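Local coordinates for protein nitrate reductase (Ulva prolifera, PDB 5YLY) that takes part in nitrate assimilation, its FAD-binding cytochrome b5 reductase domain probably passing electrons from NADH toward the reduction of nitrate to nitrite, at residues 51-56 and 102-107; 62-67 and 177-182; 89-94 and 173-178. All blocks are in the same frame, centred on the assembly; numbering follows the deposited sequence.

Interaction 1 (51-56 and 102-107). With FAD (flavin-adenine dinucleotide), chain C.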
loop_
_atom_site.group_PDB
_atom_site.type_symbol
_atom_site.label_atom_id
_atom_site.label_comp_id
_atom_site.label_asym_id
_atom_site.label_seq_id
_atom_site.Cartn_x
_atom_site.Cartn_y
_atom_site.Cartn_z
ATOM N N PHE A 51 13.287 4.326 -3.816
ATOM C CA PHE A 51 14.538 4.013 -3.132
ATOM C C PHE A 51 14.764 2.527 -3.313
ATOM O O PHE A 51 13.916 1.729 -2.910
ATOM C CB PHE A 51 14.439 4.340 -1.626
ATOM C CG PHE A 51 14.249 5.807 -1.364
ATOM C CD1 PHE A 51 15.346 6.654 -1.246
ATOM C CD2 PHE A 51 12.971 6.358 -1.303
ATOM C CE1 PHE A 51 15.165 8.023 -1.024
ATOM C CE2 PHE A 51 12.785 7.727 -1.112
ATOM C CZ PHE A 51 13.887 8.558 -0.977
ATOM N N ARG A 52 15.905 2.151 -3.905
ATOM C CA ARG A 52 16.185 0.740 -4.117
ATOM C C ARG A 52 17.230 0.328 -3.122
ATOM O O ARG A 52 18.362 0.812 -3.192
ATOM C CB ARG A 52 16.659 0.490 -5.568
ATOM C CG ARG A 52 16.954 -1.004 -5.840
ATOM C CD ARG A 52 16.890 -1.319 -7.344
ATOM N NE ARG A 52 15.528 -1.103 -7.860
ATOM C CZ ARG A 52 15.219 -0.424 -8.964
ATOM N NH1 ARG A 52 16.179 0.086 -9.733
ATOM N NH2 ARG A 52 13.947 -0.281 -9.328
ATOM N N PHE A 53 16.852 -0.528 -2.164
ATOM C CA PHE A 53 17.731 -0.958 -1.084
ATOM C C PHE A 53 18.200 -2.361 -1.312
ATOM O O PHE A 53 17.392 -3.246 -1.584
ATOM C CB PHE A 53 17.025 -0.870 0.298
ATOM C CG PHE A 53 16.907 0.528 0.844
ATOM C CD1 PHE A 53 17.982 1.130 1.495
ATOM C CD2 PHE A 53 15.731 1.252 0.692
ATOM C CE1 PHE A 53 17.870 2.423 2.010
ATOM C CE2 PHE A 53 15.617 2.539 1.225
ATOM C CZ PHE A 53 16.683 3.107 1.889
ATOM N N GLY A 54 19.497 -2.574 -1.139
ATOM C CA GLY A 54 20.056 -3.910 -1.297
ATOM C C GLY A 54 19.861 -4.750 -0.058
ATOM O O GLY A 54 19.788 -4.222 1.054
ATOM N N LEU A 55 19.727 -6.062 -0.248
ATOM C CA LEU A 55 19.654 -7.019 0.858
ATOM C C LEU A 55 21.094 -7.418 1.233
ATOM O O LEU A 55 22.014 -6.716 0.830
ATOM C CB LEU A 55 18.756 -8.221 0.467
ATOM C CG LEU A 55 17.295 -7.813 0.088
ATOM C CD1 LEU A 55 16.411 -9.029 -0.182
ATOM C CD2 LEU A 55 16.656 -6.938 1.146
ATOM N N GLU A 56 21.300 -8.485 2.028
ATOM C CA GLU A 56 22.651 -8.882 2.460
ATOM C C GLU A 56 23.494 -9.360 1.285
ATOM O O GLU A 56 24.706 -9.199 1.298
ATOM C CB GLU A 56 22.584 -9.958 3.550
ATOM C CG GLU A 56 21.870 -9.509 4.808
ATOM C CD GLU A 56 21.853 -10.552 5.906
ATOM O OE1 GLU A 56 21.033 -11.492 5.826
ATOM O OE2 GLU A 56 22.702 -10.468 6.818
ATOM N N PHE A 102 14.859 -4.538 -2.460
ATOM C CA PHE A 102 13.458 -4.131 -2.407
ATOM C C PHE A 102 13.391 -2.679 -2.827
ATOM O O PHE A 102 14.355 -1.907 -2.628
ATOM C CB PHE A 102 12.781 -4.357 -1.046
ATOM C CG PHE A 102 13.352 -3.574 0.117
ATOM C CD1 PHE A 102 12.897 -2.299 0.406
ATOM C CD2 PHE A 102 14.347 -4.116 0.918
ATOM C CE1 PHE A 102 13.437 -1.566 1.483
ATOM C CE2 PHE A 102 14.864 -3.406 2.011
ATOM C CZ PHE A 102 14.401 -2.142 2.303
ATOM N N ASP A 103 12.236 -2.299 -3.355
ATOM C CA ASP A 103 12.010 -0.927 -3.803
ATOM C C ASP A 103 10.967 -0.303 -2.927
ATOM O O ASP A 103 9.937 -0.921 -2.721
ATOM C CB ASP A 103 11.443 -0.945 -5.233
ATOM C CG ASP A 103 12.406 -1.367 -6.309
ATOM O OD1 ASP A 103 13.586 -1.630 -5.979
ATOM O OD2 ASP A 103 11.969 -1.490 -7.468
ATOM N N LEU A 104 11.178 0.951 -2.508
ATOM C CA LEU A 104 10.176 1.681 -1.742
ATOM C C LEU A 104 9.766 2.838 -2.618
ATOM O O LEU A 104 10.636 3.549 -3.117
ATOM C CB LEU A 104 10.738 2.304 -0.442
ATOM C CG LEU A 104 11.356 1.415 0.579
ATOM C CD1 LEU A 104 11.823 2.289 1.749
ATOM C CD2 LEU A 104 10.348 0.308 1.057
ATOM N N VAL A 105 8.462 3.075 -2.749
ATOM C CA VAL A 105 7.982 4.271 -3.451
ATOM C C VAL A 105 7.481 5.168 -2.336
ATOM O O VAL A 105 6.596 4.770 -1.577
ATOM C CB VAL A 105 6.917 3.903 -4.515
ATOM C CG1 VAL A 105 6.181 5.146 -5.012
ATOM C CG2 VAL A 105 7.580 3.168 -5.665
ATOM N N VAL A 106 8.112 6.351 -2.174
ATOM C CA VAL A 106 7.847 7.222 -1.048
ATOM C C VAL A 106 7.408 8.614 -1.486
ATOM O O VAL A 106 8.088 9.272 -2.271
ATOM C CB VAL A 106 9.069 7.273 -0.050
ATOM C CG1 VAL A 106 8.786 8.171 1.160
ATOM C CG2 VAL A 106 9.494 5.864 0.412
ATOM N N LYS A 107 6.292 9.074 -0.926
ATOM C CA LYS A 107 5.834 10.456 -1.119
ATOM C C LYS A 107 6.687 11.336 -0.170
ATOM O O LYS A 107 6.695 11.114 1.049
ATOM C CB LYS A 107 4.337 10.564 -0.748
ATOM C CG LYS A 107 3.779 12.005 -0.848
ATOM C CD LYS A 107 3.655 12.501 -2.268
ATOM C CE LYS A 107 2.523 13.514 -2.377
ATOM N NZ LYS A 107 2.206 13.809 -3.800
HETATM P PA FAD C . 5.466 12.782 9.582
HETATM O O1A FAD C . 6.559 13.581 10.187
HETATM O O2A FAD C . 5.118 11.520 10.335
HETATM O O5B FAD C . 4.179 13.754 9.398
HETATM C C5B FAD C . 2.858 13.277 9.737
HETATM C C4B FAD C . 1.883 13.603 8.632
HETATM O O4B FAD C . 1.884 15.020 8.347
HETATM C C3B FAD C . 2.161 12.956 7.284
HETATM O O3B FAD C . 1.770 11.585 7.256
HETATM C C2B FAD C . 1.340 13.838 6.339
HETATM O O2B FAD C . -0.014 13.412 6.241
HETATM C C1B FAD C . 1.429 15.220 7.015
HETATM N N9A FAD C . 2.320 16.169 6.344
HETATM C C8A FAD C . 3.536 16.615 6.794
HETATM N N7A FAD C . 4.141 17.440 5.973
HETATM C C5A FAD C . 3.268 17.536 4.901
HETATM C C6A FAD C . 3.349 18.212 3.664
HETATM N N6A FAD C . 4.463 18.791 3.207
HETATM N N1A FAD C . 2.287 18.131 2.830
HETATM C C2A FAD C . 1.238 17.382 3.194
HETATM N N3A FAD C . 1.073 16.659 4.308
HETATM C C4A FAD C . 2.130 16.777 5.124
HETATM N N1 FAD C . 4.357 5.957 2.788
HETATM C C2 FAD C . 4.952 6.008 1.555
HETATM O O2 FAD C . 5.326 7.092 1.083
HETATM N N3 FAD C . 5.140 4.822 0.826
HETATM C C4 FAD C . 4.763 3.545 1.238
HETATM O O4 FAD C . 5.047 2.567 0.576
HETATM C C4X FAD C . 4.100 3.507 2.541
HETATM N N5 FAD C . 3.676 2.350 2.988
HETATM C C5X FAD C . 3.009 2.324 4.215
HETATM C C6 FAD C . 2.522 1.098 4.689
HETATM C C7 FAD C . 1.852 1.017 5.910
HETATM C C7M FAD C . 1.319 -0.320 6.361
HETATM C C8 FAD C . 1.655 2.194 6.685
HETATM C C8M FAD C . 0.974 2.137 8.039
HETATM C C9 FAD C . 2.120 3.416 6.202
HETATM C C9A FAD C . 2.800 3.491 4.978
HETATM N N10 FAD C . 3.319 4.724 4.471
HETATM C C10 FAD C . 3.953 4.776 3.247
HETATM C "C1'" FAD C . 3.329 5.954 5.284
HETATM C "C2'" FAD C . 4.599 6.099 6.124
HETATM O "O2'" FAD C . 4.588 5.183 7.221
HETATM C "C3'" FAD C . 4.790 7.515 6.669
HETATM O "O3'" FAD C . 3.674 7.878 7.473
HETATM C "C4'" FAD C . 5.065 8.572 5.596
HETATM O "O4'" FAD C . 6.294 8.257 4.941
HETATM C "C5'" FAD C . 5.139 9.985 6.140
HETATM O "O5'" FAD C . 6.020 9.996 7.284
HETATM P P FAD C . 6.935 11.275 7.627
HETATM O O1P FAD C . 7.841 10.935 8.748
HETATM O O2P FAD C . 7.566 11.824 6.371
HETATM O O3P FAD C . 5.837 12.323 8.097
#
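F51 and F53 pair with L104 and F102 in the antiparallel FAD-binding barrel, between strands 48-54 and 101-107. Two hydrogen-bonded pairs, F51 with L104 and F53 with F102, enclose the non-hydrogen-bonded pair R52 and D103; F53 N donates to F102 O at 2.9 Å. R52 and D103 lie side by side, pointing the same way. R52 presents its guanidinium side-on: NE meets D103 OD1 at 2.8 Å, on its syn side but out of the carboxylate plane, and NH2 meets OD2 at 3.0 Å from above it, the two planes being 45° apart.

The phenylalanines and L104 take the other face of the sheet. F102 CG stands between the backbone N and the carbonyl carbon (chi1 63°), which turns the ring across F53 CB; that carbon sits over one face, 3.5 Å from F102 CZ, a CH-pi contact, while the rings themselves barely overlap. L55 CD2 lies at the edge of the F102 ring, and V106 CB packs at the edge of the F51 ring, 3.9 Å from CE2. Beyond the ladder, V105 O accepts a hydrogen bond from FAD N3 at 2.8 Å and K107 N donates to FAD O2. R52, which also bridges to E40, probably offsets much of the charge of buried D103, while the hydrogen bonds from this strand to the flavin pyrimidine edge come from backbone atoms.

Interaction 2 (62-67 and 177-182)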
loop_
_atom_site.group_PDB
_atom_site.type_symbol
_atom_site.label_atom_id
_atom_site.label_comp_id
_atom_site.label_asym_id
_atom_site.label_seq_id
_atom_site.Cartn_x
_atom_site.Cartn_y
_atom_site.Cartn_z
ATOM N N LEU A 62 13.550 -11.696 0.197
ATOM C CA LEU A 62 13.149 -10.653 1.137
ATOM C C LEU A 62 12.501 -11.260 2.384
ATOM O O LEU A 62 12.861 -10.874 3.487
ATOM C CB LEU A 62 12.192 -9.666 0.478
ATOM C CG LEU A 62 11.657 -8.534 1.365
ATOM C CD1 LEU A 62 12.804 -7.650 1.946
ATOM C CD2 LEU A 62 10.661 -7.681 0.570
ATOM N N GLY A 63 11.547 -12.161 2.190
ATOM C CA GLY A 63 10.838 -12.827 3.281
ATOM C C GLY A 63 9.712 -11.987 3.840
ATOM O O GLY A 63 9.536 -11.915 5.062
ATOM N N LEU A 64 8.958 -11.339 2.946
ATOM C CA LEU A 64 7.832 -10.485 3.302
ATOM C C LEU A 64 6.560 -11.157 2.794
ATOM O O LEU A 64 6.272 -11.084 1.589
ATOM C CB LEU A 64 7.962 -9.053 2.688
ATOM C CG LEU A 64 6.852 -8.054 3.115
ATOM C CD1 LEU A 64 6.874 -7.804 4.652
ATOM C CD2 LEU A 64 6.999 -6.712 2.366
ATOM N N PRO A 65 5.764 -11.786 3.676
ATOM C CA PRO A 65 4.507 -12.400 3.219
ATOM C C PRO A 65 3.510 -11.350 2.728
ATOM O O PRO A 65 3.522 -10.204 3.184
ATOM C CB PRO A 65 3.978 -13.106 4.486
ATOM C CG PRO A 65 5.171 -13.283 5.370
ATOM C CD PRO A 65 5.957 -12.002 5.123
ATOM N N THR A 66 2.655 -11.748 1.775
ATOM C CA THR A 66 1.648 -10.850 1.198
ATOM C C THR A 66 0.677 -10.450 2.293
ATOM O O THR A 66 0.121 -11.324 2.936
ATOM C CB THR A 66 0.911 -11.534 0.043
ATOM O OG1 THR A 66 1.870 -12.042 -0.887
ATOM C CG2 THR A 66 -0.068 -10.581 -0.648
ATOM N N GLY A 67 0.469 -9.140 2.452
ATOM C CA GLY A 67 -0.392 -8.594 3.503
ATOM C C GLY A 67 0.398 -7.959 4.639
ATOM O O GLY A 67 -0.163 -7.221 5.460
ATOM N N MET A 177 -2.157 -2.181 -0.679
ATOM C CA MET A 177 -3.115 -2.703 -1.686
ATOM C C MET A 177 -2.375 -3.193 -2.923
ATOM O O MET A 177 -2.630 -4.302 -3.391
ATOM C CB MET A 177 -4.156 -1.626 -2.120
ATOM C CG MET A 177 -4.935 -1.049 -0.976
ATOM S SD MET A 177 -5.607 -2.344 0.090
ATOM C CE MET A 177 -6.054 -1.372 1.482
ATOM N N TYR A 178 -1.456 -2.373 -3.439
ATOM C CA TYR A 178 -0.663 -2.702 -4.633
ATOM C C TYR A 178 0.090 -4.066 -4.469
ATOM O O TYR A 178 0.103 -4.890 -5.382
ATOM C CB TYR A 178 0.300 -1.540 -4.880
ATOM C CG TYR A 178 1.059 -1.611 -6.181
ATOM C CD1 TYR A 178 0.393 -1.631 -7.405
ATOM C CD2 TYR A 178 2.447 -1.661 -6.193
ATOM C CE1 TYR A 178 1.096 -1.681 -8.615
ATOM C CE2 TYR A 178 3.161 -1.655 -7.400
ATOM C CZ TYR A 178 2.482 -1.680 -8.608
ATOM O OH TYR A 178 3.205 -1.688 -9.791
ATOM N N GLN A 179 0.632 -4.321 -3.289
ATOM C CA GLN A 179 1.351 -5.570 -3.022
ATOM C C GLN A 179 0.377 -6.784 -3.170
ATOM O O GLN A 179 0.713 -7.795 -3.815
ATOM C CB GLN A 179 1.941 -5.545 -1.591
ATOM C CG GLN A 179 2.733 -6.811 -1.243
ATOM C CD GLN A 179 2.735 -7.030 0.234
ATOM O OE1 GLN A 179 1.704 -7.337 0.817
ATOM N NE2 GLN A 179 3.861 -6.794 0.890
ATOM N N VAL A 180 -0.838 -6.659 -2.583
ATOM C CA VAL A 180 -1.855 -7.725 -2.655
ATOM C C VAL A 180 -2.351 -7.880 -4.096
ATOM O O VAL A 180 -2.472 -9.015 -4.589
ATOM C CB VAL A 180 -3.009 -7.477 -1.625
ATOM C CG1 VAL A 180 -4.100 -8.560 -1.741
ATOM C CG2 VAL A 180 -2.457 -7.466 -0.201
ATOM N N MET A 181 -2.599 -6.749 -4.795
ATOM C CA MET A 181 -3.060 -6.793 -6.195
ATOM C C MET A 181 -2.047 -7.542 -7.055
ATOM O O MET A 181 -2.420 -8.425 -7.805
ATOM C CB MET A 181 -3.214 -5.355 -6.758
ATOM C CG MET A 181 -4.344 -4.598 -6.109
ATOM S SD MET A 181 -4.282 -2.854 -6.651
ATOM C CE MET A 181 -4.925 -3.071 -8.335
ATOM N N LYS A 182 -0.766 -7.215 -6.925
ATOM C CA LYS A 182 0.245 -7.929 -7.719
ATOM C C LYS A 182 0.342 -9.418 -7.368
ATOM O O LYS A 182 0.455 -10.264 -8.271
ATOM C CB LYS A 182 1.596 -7.272 -7.553
ATOM C CG LYS A 182 1.679 -5.933 -8.293
ATOM C CD LYS A 182 2.959 -5.220 -7.890
ATOM C CE LYS A 182 4.173 -5.825 -8.525
ATOM N NZ LYS A 182 5.400 -5.205 -7.979
#
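Q179, on the helix 174-185 that follows the first strand of the Rossmann-like NAD-binding domain, reaches across the domain interface to G67, in the loop leading into strand 69-75 of the FAD-binding domain. Its CG lies anti to the backbone N (chi1 -179°) and the chain runs on extended, which carries the carboxamide away from the helix and into the loop. There OE1 accepts the G67 N-H at 2.7 Å in an almost straight bond (177° at the hydrogen), with the donor tilted 27° from the carbonyl plane. NE2, on the other branch, lies 3.5 Å from L64 CD2 and is bonded to K68 O, so both ends of the amide are engaged and its rotation is fixed. An alanine in place of Q179 would probably leave G67 N and K68 O without their mates and open a gap beside L64. A glutamine suits this place because one side chain offers an acceptor and a donor to neighbouring backbone groups. G67, with positive phi, needs to be glycine: a CB would jam against the carbonyl of T66.

This part, with L64 and Q179 buried, is the close-packed one. The T66 flank is looser and partly exposed: its methyl CG2 meets V180 only at van der Waals range, 4.0 Å from V180 CG2. V180 suits the margin as a short apolar branch, and the T66 methyl also rests on its backbone, with CG2 3.9 Å from V180 CA.

Interaction 3 (89-94 and 173-178). With FAD (flavin-adenine dinucleotide), chain C.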
loop_
_atom_site.group_PDB
_atom_site.type_symbol
_atom_site.label_atom_id
_atom_site.label_comp_id
_atom_site.label_asym_id
_atom_site.label_seq_id
_atom_site.Cartn_x
_atom_site.Cartn_y
_atom_site.Cartn_z
ATOM N N ALA A 89 6.497 2.863 8.970
ATOM C CA ALA A 89 6.083 1.660 8.256
ATOM C C ALA A 89 6.108 1.895 6.740
ATOM O O ALA A 89 5.725 2.965 6.293
ATOM C CB ALA A 89 4.673 1.276 8.665
ATOM N N TYR A 90 6.534 0.892 5.956
ATOM C CA TYR A 90 6.516 0.951 4.479
ATOM C C TYR A 90 6.183 -0.413 3.927
ATOM O O TYR A 90 6.639 -1.443 4.455
ATOM C CB TYR A 90 7.847 1.442 3.856
ATOM C CG TYR A 90 8.125 2.874 4.217
ATOM C CD1 TYR A 90 7.519 3.925 3.516
ATOM C CD2 TYR A 90 8.888 3.193 5.340
ATOM C CE1 TYR A 90 7.672 5.248 3.924
ATOM C CE2 TYR A 90 9.095 4.524 5.717
ATOM C CZ TYR A 90 8.439 5.538 5.046
ATOM O OH TYR A 90 8.578 6.826 5.512
ATOM N N THR A 91 5.402 -0.415 2.863
ATOM C CA THR A 91 5.152 -1.632 2.100
ATOM C C THR A 91 5.914 -1.421 0.807
ATOM O O THR A 91 5.541 -0.567 -0.015
ATOM C CB THR A 91 3.687 -1.933 1.844
ATOM O OG1 THR A 91 3.010 -2.077 3.085
ATOM C CG2 THR A 91 3.509 -3.242 1.025
ATOM N N PRO A 92 6.982 -2.196 0.574
ATOM C CA PRO A 92 7.737 -2.014 -0.690
ATOM C C PRO A 92 6.878 -2.331 -1.902
ATOM O O PRO A 92 5.871 -3.045 -1.793
ATOM C CB PRO A 92 8.837 -3.090 -0.607
ATOM C CG PRO A 92 8.933 -3.427 0.820
ATOM C CD PRO A 92 7.578 -3.240 1.429
ATOM N N THR A 93 7.267 -1.788 -3.070
ATOM C CA THR A 93 6.544 -2.089 -4.302
ATOM C C THR A 93 7.087 -3.359 -4.966
ATOM O O THR A 93 6.681 -3.708 -6.086
ATOM C CB THR A 93 6.575 -0.890 -5.238
ATOM O OG1 THR A 93 7.939 -0.528 -5.479
ATOM C CG2 THR A 93 5.800 0.289 -4.679
ATOM N N THR A 94 8.034 -4.022 -4.301
ATOM C CA THR A 94 8.549 -5.328 -4.701
ATOM C C THR A 94 8.260 -6.236 -3.497
ATOM O O THR A 94 8.040 -5.742 -2.379
ATOM C CB THR A 94 10.068 -5.334 -5.026
ATOM O OG1 THR A 94 10.797 -4.827 -3.907
ATOM C CG2 THR A 94 10.405 -4.506 -6.258
ATOM N N GLY A 173 -1.581 4.964 1.639
ATOM C CA GLY A 173 -2.227 3.683 1.933
ATOM C C GLY A 173 -2.315 2.781 0.712
ATOM O O GLY A 173 -2.720 1.614 0.808
ATOM N N LEU A 174 -1.937 3.303 -0.469
ATOM C CA LEU A 174 -1.973 2.471 -1.651
ATOM C C LEU A 174 -1.017 1.268 -1.653
ATOM O O LEU A 174 -1.409 0.218 -2.163
ATOM C CB LEU A 174 -1.751 3.298 -2.950
ATOM C CG LEU A 174 -1.793 2.444 -4.228
ATOM C CD1 LEU A 174 -3.202 1.978 -4.599
ATOM C CD2 LEU A 174 -1.007 3.063 -5.366
ATOM N N THR A 175 0.249 1.419 -1.202
ATOM C CA THR A 175 1.236 0.317 -1.400
ATOM C C THR A 175 0.845 -0.998 -0.698
ATOM O O THR A 175 1.045 -2.025 -1.358
ATOM C CB THR A 175 2.645 0.750 -1.111
ATOM O OG1 THR A 175 2.725 1.176 0.236
ATOM C CG2 THR A 175 3.096 1.881 -2.061
ATOM N N PRO A 176 0.164 -1.050 0.478
ATOM C CA PRO A 176 -0.302 -2.364 0.968
ATOM C C PRO A 176 -1.285 -2.996 -0.020
ATOM O O PRO A 176 -1.245 -4.196 -0.211
ATOM C CB PRO A 176 -0.960 -2.017 2.312
ATOM C CG PRO A 176 -0.199 -0.790 2.787
ATOM C CD PRO A 176 -0.095 -0.004 1.488
ATOM N N MET A 177 -2.157 -2.181 -0.679
ATOM C CA MET A 177 -3.115 -2.703 -1.686
ATOM C C MET A 177 -2.375 -3.193 -2.923
ATOM O O MET A 177 -2.630 -4.302 -3.391
ATOM C CB MET A 177 -4.156 -1.626 -2.120
ATOM C CG MET A 177 -4.935 -1.049 -0.976
ATOM S SD MET A 177 -5.607 -2.344 0.090
ATOM C CE MET A 177 -6.054 -1.372 1.482
ATOM N N TYR A 178 -1.456 -2.373 -3.439
ATOM C CA TYR A 178 -0.663 -2.702 -4.633
ATOM C C TYR A 178 0.090 -4.066 -4.469
ATOM O O TYR A 178 0.103 -4.890 -5.382
ATOM C CB TYR A 178 0.300 -1.540 -4.880
ATOM C CG TYR A 178 1.059 -1.611 -6.181
ATOM C CD1 TYR A 178 0.393 -1.631 -7.405
ATOM C CD2 TYR A 178 2.447 -1.661 -6.193
ATOM C CE1 TYR A 178 1.096 -1.681 -8.615
ATOM C CE2 TYR A 178 3.161 -1.655 -7.400
ATOM C CZ TYR A 178 2.482 -1.680 -8.608
ATOM O OH TYR A 178 3.205 -1.688 -9.791
HETATM P PA FAD C . 5.466 12.782 9.582
HETATM O O1A FAD C . 6.559 13.581 10.187
HETATM O O2A FAD C . 5.118 11.520 10.335
HETATM O O5B FAD C . 4.179 13.754 9.398
HETATM C C5B FAD C . 2.858 13.277 9.737
HETATM C C4B FAD C . 1.883 13.603 8.632
HETATM O O4B FAD C . 1.884 15.020 8.347
HETATM C C3B FAD C . 2.161 12.956 7.284
HETATM O O3B FAD C . 1.770 11.585 7.256
HETATM C C2B FAD C . 1.340 13.838 6.339
HETATM O O2B FAD C . -0.014 13.412 6.241
HETATM C C1B FAD C . 1.429 15.220 7.015
HETATM N N9A FAD C . 2.320 16.169 6.344
HETATM C C8A FAD C . 3.536 16.615 6.794
HETATM N N7A FAD C . 4.141 17.440 5.973
HETATM C C5A FAD C . 3.268 17.536 4.901
HETATM C C6A FAD C . 3.349 18.212 3.664
HETATM N N6A FAD C . 4.463 18.791 3.207
HETATM N N1A FAD C . 2.287 18.131 2.830
HETATM C C2A FAD C . 1.238 17.382 3.194
HETATM N N3A FAD C . 1.073 16.659 4.308
HETATM C C4A FAD C . 2.130 16.777 5.124
HETATM N N1 FAD C . 4.357 5.957 2.788
HETATM C C2 FAD C . 4.952 6.008 1.555
HETATM O O2 FAD C . 5.326 7.092 1.083
HETATM N N3 FAD C . 5.140 4.822 0.826
HETATM C C4 FAD C . 4.763 3.545 1.238
HETATM O O4 FAD C . 5.047 2.567 0.576
HETATM C C4X FAD C . 4.100 3.507 2.541
HETATM N N5 FAD C . 3.676 2.350 2.988
HETATM C C5X FAD C . 3.009 2.324 4.215
HETATM C C6 FAD C . 2.522 1.098 4.689
HETATM C C7 FAD C . 1.852 1.017 5.910
HETATM C C7M FAD C . 1.319 -0.320 6.361
HETATM C C8 FAD C . 1.655 2.194 6.685
HETATM C C8M FAD C . 0.974 2.137 8.039
HETATM C C9 FAD C . 2.120 3.416 6.202
HETATM C C9A FAD C . 2.800 3.491 4.978
HETATM N N10 FAD C . 3.319 4.724 4.471
HETATM C C10 FAD C . 3.953 4.776 3.247
HETATM C "C1'" FAD C . 3.329 5.954 5.284
HETATM C "C2'" FAD C . 4.599 6.099 6.124
HETATM O "O2'" FAD C . 4.588 5.183 7.221
HETATM C "C3'" FAD C . 4.790 7.515 6.669
HETATM O "O3'" FAD C . 3.674 7.878 7.473
HETATM C "C4'" FAD C . 5.065 8.572 5.596
HETATM O "O4'" FAD C . 6.294 8.257 4.941
HETATM C "C5'" FAD C . 5.139 9.985 6.140
HETATM O "O5'" FAD C . 6.020 9.996 7.284
HETATM P P FAD C . 6.935 11.275 7.627
HETATM O O1P FAD C . 7.841 10.935 8.748
HETATM O O2P FAD C . 7.566 11.824 6.371
HETATM O O3P FAD C . 5.837 12.323 8.097
HETATM O O HOH W 1 3.343 -2.425 -2.955
#
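T175 holds OG1 between its backbone N and carbonyl carbon (chi1 60°), and T91 places OG1 anti to its own carbonyl carbon (chi1 -60°); these torsions turn T175 OG1 to FAD O4 and T91 OG1 to the P176 ring. Here the R-x-Y-T motif (R88 to T91), at the end of strand 85-90 in the FAD-binding domain, faces the start of helix 174-185 in the NAD-binding domain. T175 OG1 donates to FAD O4 at 2.7 Å. That direction leaves its 3.3 Å approach to T91 O as mere proximity. T91 OG1 instead lies 3.5 Å from P176 CG, and that same CG approaches the benzenoid carbon C6 of FAD. Threonine suits both places, joining a small polar group to a methyl: T91 CG2 packs against the T175 carbonyl. The backbone N of T91 donates to FAD N5 in a long bond of 3.3 Å.

The strand grips other parts of the cofactor. Y90 turns the CD1-CE1 edge of its ring to the isoalloxazine, CD1 3.6 Å from FAD C4X, and its hydroxyl shares a hydrogen bond with ribityl O4'. A89 O accepts one from FAD O2', and its small CB lies beside C8 and C8M of the flavin.

Farther from the flavin the two domains meet more loosely. T93 CB touches the edge of the Y178 ring, and T93 CG2 meets T175 CG2 at 4.1 Å. No direct hydrogen bond joins the two segments; a water does so, donating to P92 O at 2.9 Å and to T175 O at 2.8 Å.

Interaction 1 lies within the FAD-binding domain, whereas interactions 2 and 3 both bring that domain against helix 174-185 and share M177 and Y178. All three are mainly buried; 62-67 with 177-182 has the more exposed margin. Their chemistry follows their place: regular backbone bonds and a salt bridge between sheet strands, one side-chain-to-backbone bond across the interface, and water and cofactor between domains at the flavin. Interactions 1 and 3 meet neighbouring parts of FAD, N3 and O2 in one, O4, N5 and the ribityl chain in the other, and are joined where D103 bonds T93 and T94. K182 NZ reaches T93 O, tying interaction 2 to 3, while L62 packs on L55 and F102.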